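Local structure of sigma-C capsid protein (Avian reovirus, 2VRS) at residues F66-Q69 / L73-Y76; L60-D63 / S68-V71; F133-I138 / A146-S151; L45-P50 / G56-D61. The protein forms part of the trimeric viral fibre through which avian reovirus attaches to host cells, and it also induces apoptosis. All coordinates share one frame; numbering follows the deposited sequence.

Contact 1 (F66-Q69 / L73-Y76)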
# COMPACT_ATOMS: atom_id res chain seq x y z
N PHE C 66 2.57 5.20 5.01
CA PHE C 66 1.97 4.39 3.96
C PHE C 66 2.67 4.53 2.61
O PHE C 66 2.84 3.56 1.87
CB PHE C 66 0.49 4.74 3.79
CG PHE C 66 -0.19 3.96 2.66
CD1 PHE C 66 -0.32 2.57 2.77
CD2 PHE C 66 -0.71 4.63 1.53
CE1 PHE C 66 -0.94 1.84 1.75
CE2 PHE C 66 -1.34 3.87 0.50
CZ PHE C 66 -1.45 2.49 0.63
N CYS C 67 2.99 5.78 2.22
CA CYS C 67 3.50 5.96 0.88
C CYS C 67 4.45 7.17 0.83
O CYS C 67 4.55 7.94 1.82
CB CYS C 67 2.35 6.05 -0.15
SG CYS C 67 1.29 7.56 0.13
N SER C 68 5.14 7.30 -0.30
CA SER C 68 6.13 8.35 -0.53
C SER C 68 6.35 8.49 -2.02
O SER C 68 5.86 7.70 -2.82
CB SER C 68 7.44 8.01 0.18
OG SER C 68 8.01 6.86 -0.39
N GLN C 69 7.10 9.52 -2.44
CA GLN C 69 7.48 9.58 -3.83
C GLN C 69 8.99 9.52 -4.03
O GLN C 69 9.78 10.17 -3.31
CB GLN C 69 6.89 10.83 -4.53
CG GLN C 69 7.46 12.15 -4.04
CD GLN C 69 8.78 12.56 -4.72
OE1 GLN C 69 9.16 12.06 -5.78
NE2 GLN C 69 9.49 13.46 -4.07
N LEU C 73 4.92 7.11 -7.19
CA LEU C 73 4.34 6.85 -5.88
C LEU C 73 4.74 5.43 -5.46
O LEU C 73 4.45 4.45 -6.16
CB LEU C 73 2.81 6.93 -5.99
CG LEU C 73 2.06 6.66 -4.67
CD1 LEU C 73 2.44 7.64 -3.54
CD2 LEU C 73 0.52 6.60 -4.96
N THR C 74 5.39 5.37 -4.30
CA THR C 74 5.94 4.08 -3.78
C THR C 74 5.56 3.91 -2.31
O THR C 74 4.75 4.68 -1.76
CB THR C 74 7.47 3.97 -4.05
OG1 THR C 74 7.96 2.65 -3.73
CG2 THR C 74 8.25 5.03 -3.28
N SER C 75 6.11 2.88 -1.66
CA SER C 75 5.77 2.59 -0.26
C SER C 75 6.38 3.53 0.78
O SER C 75 6.96 4.58 0.45
CB SER C 75 6.14 1.12 0.04
OG SER C 75 7.54 0.98 -0.18
N TYR C 76 6.20 3.20 2.05
CA TYR C 76 6.35 4.16 3.13
C TYR C 76 7.77 4.66 3.27
O TYR C 76 8.71 3.92 2.99
CB TYR C 76 5.94 3.53 4.44
CG TYR C 76 6.80 2.37 4.93
CD1 TYR C 76 6.43 1.04 4.63
CD2 TYR C 76 7.89 2.59 5.76
CE1 TYR C 76 7.19 -0.04 5.12
CE2 TYR C 76 8.70 1.55 6.26
CZ TYR C 76 8.32 0.22 5.92
OH TYR C 76 9.00 -0.86 6.42

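Contact 2 (L60-D63 / S68-V71)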
# COMPACT_ATOMS: atom_id res chain seq x y z
N LEU C 60 0.18 15.66 -4.34
CA LEU C 60 -0.50 14.56 -3.66
C LEU C 60 0.01 14.55 -2.22
O LEU C 60 1.21 14.39 -2.01
CB LEU C 60 -0.19 13.21 -4.35
CG LEU C 60 -0.70 11.97 -3.60
CD1 LEU C 60 -2.27 11.92 -3.69
CD2 LEU C 60 -0.10 10.75 -4.27
N ASP C 61 -0.90 14.74 -1.25
CA ASP C 61 -0.55 14.68 0.17
C ASP C 61 -0.45 13.19 0.51
O ASP C 61 -1.39 12.42 0.22
CB ASP C 61 -1.59 15.37 1.03
CG ASP C 61 -1.62 16.88 0.78
OD1 ASP C 61 -0.54 17.48 0.82
OD2 ASP C 61 -2.71 17.42 0.56
N MET C 62 0.69 12.81 1.08
CA MET C 62 1.01 11.39 1.35
C MET C 62 1.31 11.17 2.83
O MET C 62 2.11 11.91 3.46
CB MET C 62 2.25 10.99 0.53
CG MET C 62 2.05 11.09 -1.00
SD MET C 62 3.59 10.84 -1.91
CE MET C 62 4.39 12.45 -1.74
N ASP C 63 0.66 10.13 3.39
CA ASP C 63 0.96 9.70 4.75
C ASP C 63 2.27 8.93 4.67
O ASP C 63 2.28 7.90 4.01
CB ASP C 63 -0.15 8.75 5.20
CG ASP C 63 0.22 7.92 6.44
OD1 ASP C 63 1.19 8.26 7.13
OD2 ASP C 63 -0.50 6.92 6.67
N SER C 68 5.14 7.30 -0.30
CA SER C 68 6.13 8.35 -0.53
C SER C 68 6.35 8.49 -2.02
O SER C 68 5.86 7.70 -2.82
CB SER C 68 7.44 8.01 0.18
OG SER C 68 8.01 6.86 -0.39
N GLN C 69 7.10 9.52 -2.44
CA GLN C 69 7.48 9.58 -3.83
C GLN C 69 8.99 9.52 -4.03
O GLN C 69 9.78 10.17 -3.31
CB GLN C 69 6.89 10.83 -4.53
CG GLN C 69 7.46 12.15 -4.04
CD GLN C 69 8.78 12.56 -4.72
OE1 GLN C 69 9.16 12.06 -5.78
NE2 GLN C 69 9.49 13.46 -4.07
N ARG C 70 9.37 8.71 -5.00
CA ARG C 70 10.72 8.60 -5.53
C ARG C 70 10.50 8.68 -7.03
O ARG C 70 10.65 7.68 -7.77
CB ARG C 70 11.35 7.27 -5.10
CG ARG C 70 11.57 7.11 -3.60
CD ARG C 70 12.29 5.77 -3.32
NE ARG C 70 13.12 5.83 -2.11
CZ ARG C 70 14.39 6.23 -2.07
NH1 ARG C 70 15.02 6.62 -3.18
NH2 ARG C 70 15.04 6.25 -0.91
N VAL C 71 10.16 9.89 -7.48
CA VAL C 71 9.55 10.16 -8.80
C VAL C 71 8.12 9.60 -8.87
O VAL C 71 7.15 10.36 -8.99
CB VAL C 71 10.43 9.72 -10.02
CG1 VAL C 71 9.76 10.09 -11.33
CG2 VAL C 71 11.77 10.41 -9.93

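Contact 3 (F133-I138 / A146-S151)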
# COMPACT_ATOMS: atom_id res chain seq x y z
N PHE C 133 -5.92 -7.10 26.46
CA PHE C 133 -4.74 -6.23 26.24
C PHE C 133 -5.28 -4.81 26.00
O PHE C 133 -5.62 -4.43 24.90
CB PHE C 133 -3.95 -6.71 25.02
CG PHE C 133 -3.23 -8.00 25.26
CD1 PHE C 133 -1.94 -7.97 25.78
CD2 PHE C 133 -3.88 -9.22 25.04
CE1 PHE C 133 -1.25 -9.18 26.04
CE2 PHE C 133 -3.22 -10.47 25.34
CZ PHE C 133 -1.91 -10.43 25.82
N ASP C 134 -5.34 -4.05 27.07
CA ASP C 134 -5.82 -2.66 27.05
C ASP C 134 -4.61 -1.77 27.11
O ASP C 134 -3.73 -1.99 27.96
CB ASP C 134 -6.63 -2.50 28.35
CG ASP C 134 -7.23 -1.11 28.54
OD1 ASP C 134 -6.76 -0.12 27.96
OD2 ASP C 134 -8.18 -1.05 29.37
N LEU C 135 -4.53 -0.76 26.24
CA LEU C 135 -3.31 0.12 26.20
C LEU C 135 -3.01 0.77 27.56
O LEU C 135 -1.85 1.06 27.86
CB LEU C 135 -3.43 1.21 25.13
CG LEU C 135 -3.54 0.79 23.66
CD1 LEU C 135 -3.64 2.11 22.83
CD2 LEU C 135 -2.32 -0.07 23.26
N SER C 136 -4.06 0.98 28.37
CA SER C 136 -3.88 1.54 29.73
C SER C 136 -3.09 0.69 30.70
O SER C 136 -2.57 1.23 31.69
CB SER C 136 -5.24 1.87 30.35
OG SER C 136 -5.78 2.98 29.66
N ASP C 137 -2.96 -0.61 30.40
CA ASP C 137 -2.20 -1.56 31.22
C ASP C 137 -0.71 -1.74 30.82
O ASP C 137 0.00 -2.56 31.40
CB ASP C 137 -2.92 -2.91 31.26
CG ASP C 137 -4.24 -2.84 31.99
OD1 ASP C 137 -4.28 -2.15 33.04
OD2 ASP C 137 -5.22 -3.45 31.54
N ILE C 138 -0.26 -0.96 29.85
CA ILE C 138 1.14 -0.97 29.46
C ILE C 138 1.86 -0.20 30.58
O ILE C 138 1.38 0.86 30.97
CB ILE C 138 1.38 -0.30 28.09
CG1 ILE C 138 0.89 -1.23 26.95
CG2 ILE C 138 2.91 -0.05 27.90
CD1 ILE C 138 0.79 -0.53 25.57
N ALA C 146 0.18 5.89 18.49
CA ALA C 146 -0.59 5.70 17.28
C ALA C 146 -0.26 4.36 16.64
O ALA C 146 -1.10 3.77 15.98
CB ALA C 146 -0.34 6.81 16.31
N ARG C 147 0.96 3.87 16.88
CA ARG C 147 1.39 2.58 16.24
C ARG C 147 0.78 1.35 16.91
O ARG C 147 1.03 0.23 16.45
CB ARG C 147 2.90 2.43 16.24
CG ARG C 147 3.66 3.61 15.58
CD ARG C 147 3.81 3.48 14.07
NE ARG C 147 2.53 3.40 13.35
CZ ARG C 147 1.75 4.43 13.02
NH1 ARG C 147 2.08 5.67 13.36
NH2 ARG C 147 0.62 4.20 12.36
N LEU C 148 0.03 1.55 18.00
CA LEU C 148 -0.51 0.43 18.78
C LEU C 148 -2.03 0.43 18.69
O LEU C 148 -2.71 -0.31 19.41
CB LEU C 148 -0.08 0.53 20.26
CG LEU C 148 1.43 0.64 20.51
CD1 LEU C 148 1.71 0.67 22.02
CD2 LEU C 148 2.17 -0.50 19.81
N VAL C 149 -2.55 1.31 17.85
CA VAL C 149 -4.00 1.44 17.62
C VAL C 149 -4.35 0.97 16.21
O VAL C 149 -3.83 1.49 15.22
CB VAL C 149 -4.49 2.93 17.80
CG1 VAL C 149 -5.99 3.00 17.56
CG2 VAL C 149 -4.19 3.42 19.23
N PRO C 150 -5.24 -0.04 16.11
CA PRO C 150 -5.63 -0.57 14.80
C PRO C 150 -6.49 0.42 14.01
O PRO C 150 -7.20 1.25 14.62
CB PRO C 150 -6.49 -1.79 15.16
CG PRO C 150 -7.09 -1.39 16.54
CD PRO C 150 -5.95 -0.71 17.22
N SER C 151 -6.46 0.30 12.68
CA SER C 151 -7.28 1.16 11.84
C SER C 151 -8.76 0.82 12.05
O SER C 151 -9.10 -0.24 12.53
CB SER C 151 -6.93 0.99 10.35
OG SER C 151 -7.30 -0.31 9.91

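Contact 4 (L45-P50 / G56-D61)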
# COMPACT_ATOMS: atom_id res chain seq x y z
N LEU C 45 -11.26 24.70 -12.22
CA LEU C 45 -10.82 23.42 -11.61
C LEU C 45 -10.47 23.55 -10.13
O LEU C 45 -9.82 24.53 -9.70
CB LEU C 45 -9.61 22.85 -12.34
CG LEU C 45 -9.66 22.24 -13.74
CD1 LEU C 45 -8.23 21.95 -14.17
CD2 LEU C 45 -10.49 20.99 -13.86
N SER C 46 -10.85 22.53 -9.34
CA SER C 46 -10.46 22.44 -7.96
C SER C 46 -9.98 21.01 -7.74
O SER C 46 -10.20 20.15 -8.59
CB SER C 46 -11.64 22.74 -7.01
OG SER C 46 -12.80 21.94 -7.27
N PHE C 47 -9.42 20.79 -6.58
CA PHE C 47 -8.78 19.51 -6.29
C PHE C 47 -9.26 19.00 -4.94
O PHE C 47 -9.27 19.74 -3.95
CB PHE C 47 -7.26 19.69 -6.39
CG PHE C 47 -6.79 20.04 -7.78
CD1 PHE C 47 -6.81 21.38 -8.22
CD2 PHE C 47 -6.38 19.06 -8.66
CE1 PHE C 47 -6.41 21.71 -9.52
CE2 PHE C 47 -5.98 19.38 -9.96
CZ PHE C 47 -6.01 20.73 -10.40
N SER C 48 -9.69 17.73 -4.91
CA SER C 48 -10.18 17.12 -3.67
C SER C 48 -9.10 16.27 -3.00
O SER C 48 -8.29 15.65 -3.69
CB SER C 48 -11.40 16.25 -3.94
OG SER C 48 -11.04 15.25 -4.87
N PRO C 49 -9.09 16.26 -1.67
CA PRO C 49 -8.08 15.45 -0.92
C PRO C 49 -8.18 13.99 -1.40
O PRO C 49 -9.29 13.51 -1.62
CB PRO C 49 -8.52 15.60 0.53
CG PRO C 49 -9.28 16.92 0.56
CD PRO C 49 -10.00 16.99 -0.76
N PRO C 50 -7.04 13.29 -1.52
CA PRO C 50 -5.75 13.79 -1.05
C PRO C 50 -4.96 14.67 -2.00
O PRO C 50 -3.76 14.88 -1.78
CB PRO C 50 -4.96 12.50 -0.78
CG PRO C 50 -5.49 11.57 -1.88
CD PRO C 50 -6.94 11.94 -2.10
N GLY C 56 -0.71 27.62 -6.67
CA GLY C 56 -0.75 27.07 -8.03
C GLY C 56 -0.01 25.74 -8.24
O GLY C 56 0.03 25.25 -9.36
N VAL C 57 0.60 25.19 -7.19
CA VAL C 57 1.30 23.90 -7.29
C VAL C 57 0.38 22.80 -6.76
O VAL C 57 -0.04 22.85 -5.60
CB VAL C 57 2.65 23.89 -6.52
CG1 VAL C 57 3.38 22.55 -6.69
CG2 VAL C 57 3.55 25.04 -6.99
N VAL C 58 0.07 21.82 -7.61
CA VAL C 58 -0.81 20.72 -7.21
C VAL C 58 0.09 19.57 -6.74
O VAL C 58 1.10 19.22 -7.39
CB VAL C 58 -1.74 20.26 -8.35
CG1 VAL C 58 -2.78 19.22 -7.84
CG2 VAL C 58 -2.49 21.49 -8.94
N SER C 59 -0.28 19.05 -5.57
CA SER C 59 0.48 18.00 -4.88
C SER C 59 -0.43 16.84 -4.53
O SER C 59 -1.66 16.98 -4.46
CB SER C 59 1.12 18.57 -3.61
OG SER C 59 2.19 19.41 -3.95
N LEU C 60 0.18 15.66 -4.34
CA LEU C 60 -0.50 14.56 -3.66
C LEU C 60 0.01 14.55 -2.22
O LEU C 60 1.21 14.39 -2.01
CB LEU C 60 -0.19 13.21 -4.35
CG LEU C 60 -0.70 11.97 -3.60
CD1 LEU C 60 -2.27 11.92 -3.69
CD2 LEU C 60 -0.10 10.75 -4.27
N ASP C 61 -0.90 14.74 -1.25
CA ASP C 61 -0.55 14.68 0.17
C ASP C 61 -0.45 13.19 0.51
O ASP C 61 -1.39 12.42 0.22
CB ASP C 61 -1.59 15.37 1.03
CG ASP C 61 -1.62 16.88 0.78
OD1 ASP C 61 -0.54 17.48 0.82
OD2 ASP C 61 -2.71 17.42 0.56

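Contact 1 (F66-Q69 / L73-Y76)
The backbone of F66 lies against the start of the Y76 side chain, with Y76 CB 3.8 Å from F66 N. The ring of F66 turns the other way and meets F66 of both neighbouring subunits. At C67 the CB lies 3.7 Å from L73 CD1, and SG touches the same methyl. The C67 CA also makes a CA-H...O contact with T74 O, so this carbonyl serves the backbone of two successive residues. All three hydrogen bonds across the contact involve S68. Its N bonds T74 O at 3.0 Å, coming from above the carbonyl plane (48° out of it), whereas its O receives T74 N at 2.8 Å in a nearly straight bond (175°). The side chain adds a third bond: with chi1 at 65°, OG sits between N and the carbonyl carbon and donates to S75 O at 2.6 Å. This hydroxyl also touches T74 CG2, 3.4 Å away. Q69 faces L73 as a non-hydrogen-bonded pair, but the end of its side chain leads away. The two short strands 68-69 and 73-74 thus make a small antiparallel hairpin in the triple beta-spiral region. L73 packs on M62 on its own chain and on L73 of the third subunit, while T74 OG1 bonds D63 and Y76 OH bonds D210, both of the second subunit.

Contact 2 (L60-D63 / S68-V71)
Q69, which meets the end of M62, has its amide held by a bond on its own side of the contact: OE1 accepts V71 N at 2.9 Å, the donor tilted 23° from the carbonyl plane. The bond holds the amide against the chain that follows strand 68-69. In the Q69 side chain, chi1 of 67° sets CG beside M62 CE, and the bend at chi2 carries the amide away toward V71. No hydrogen bond spans the two segments, and M62 alone from 60-63 makes the contact. Its side chain reaches straight out through CG before bending at chi3 (-79°), which lays the sulfur and the terminal methyl along the backbone of the strand. SD rests against the peptide that joins S68 and Q69, 3.6 Å from S68 C and 3.8 Å from Q69 N. Beyond it, CE touches Q69 CG at 3.8 Å, the two side chains meeting at a slant. M62 CB also lies against C67 and SD against L73, so the side chain packs on both arms of the hairpin, and P50 of the second subunit packs on it too. D63, beside it, forms a salt bridge through OD2 with R110 of its own chain. A loop bound to its own hairpin by an apolar side chain, with neighbouring subunits closing around it, fits the interleaved trimer of the triple beta-spiral.

Contact 3 (F133-I138 / A146-S151)
L135 and L148 meet in the C-terminal beta-barrel domain, where the turn leaving strand 128-134 packs on the 3-10 segment 146-148 and the chain after it. The contact between the segments is wholly apolar, and no hydrogen bond crosses it. L135 forks over the second segment: CD2 lies 3.8 Å from L148 CB, while CD1 touches V149 CG2 at 3.9 Å, the valine crossing it at about a right angle. Its chi1 of -63°, with CG anti to the carbonyl carbon, aims the fork at L148 and V149. I138 supports the same patch from one turn further on, its CD1 reaching the CD1 of L148. F85 and W87 of strand 81-92 back I138, and A105 and Y114 of strands 98-108 and 111-119 back L148, consistent with the patch extending the apolar interior of the barrel.

The hydrogen bonds here lie within the segments. In the first, D137 N bonds D134 O and I138 N bonds L135 O, giving a tight turn that brings L135 and I138 to the same side. In the second, a weak bond from V149 N to A146 O spans the 3-10 turn. Further along, S151 caps helix 152-155, its OG bonding F154 N. At the start of the first turn D134 forms an Asx turn, its OD1 accepting S136 N at 2.9 Å from above the carboxylate plane, 49° out of it.

Contact 4 (L45-P50 / G56-D61)
The ring of F47 has V58 on one face: V58 CG1 stands 4.0 Å from the ring centroid, 24° off the normal, in a CH-pi contact displaced toward the CD2 side, where CG1 to F47 CD2 is 3.7 Å. The other methyl, V58 CG2, reaches the far part of the ring, 3.9 Å from F47 CZ. Both methyls thus lie over the same face, CG1 toward the CD2/CE2 edge and CG2 toward CE1 and CZ, and the valine crosses the phenylalanine side chain at about a right angle. V53 of strand 51-54, which pairs with strand 57-60, also packs on F47 and V58, and V58 of the third subunit packs on F47.

Three residues on, P50, preceded by a cis peptide bond, lies side by side with L60, P50 CG being 3.7 Å from L60 CD1. D61 N donates to P50 O at 2.9 Å (165°), the one hydrogen bond between the segments. D61 CB comes to 3.6 Å from the same oxygen, while the carboxylate bonds S52 OG through OD2.

The touching parts run in similar directions, 21° apart. S46 and F47 pair in a parallel ladder with a strand of the third subunit, and V57 and V58 with one of the second, while S48 OG bonds S59 OG and V58 O of the third subunit. Parallel ladders that run from chain to chain, with hairpin 51-54/57-60 within each, fit the triple beta-spiral to which this region belongs.

This chain is the C-terminal part of the fibre protein, and contacts 4, 2 and 1 follow one another along its triple beta-spiral. Contact 4 shares L60 and D61 with contact 2, which in turn shares S68 and Q69 with contact 1. The centres of contacts 1 and 2 are about 5 Å apart, those of contacts 2 and 4 about 13 Å. M62 CB lies 3.6 Å from C67 SG, and L60 CD2 lies 4.1 Å from L73 CD1 to join contact 4 to contact 1. Contact 3 stands apart in the C-terminal domain, its centre about 25 Å from that of contact 1. The F47 side chain is about 14 Å from a bound zinc ion.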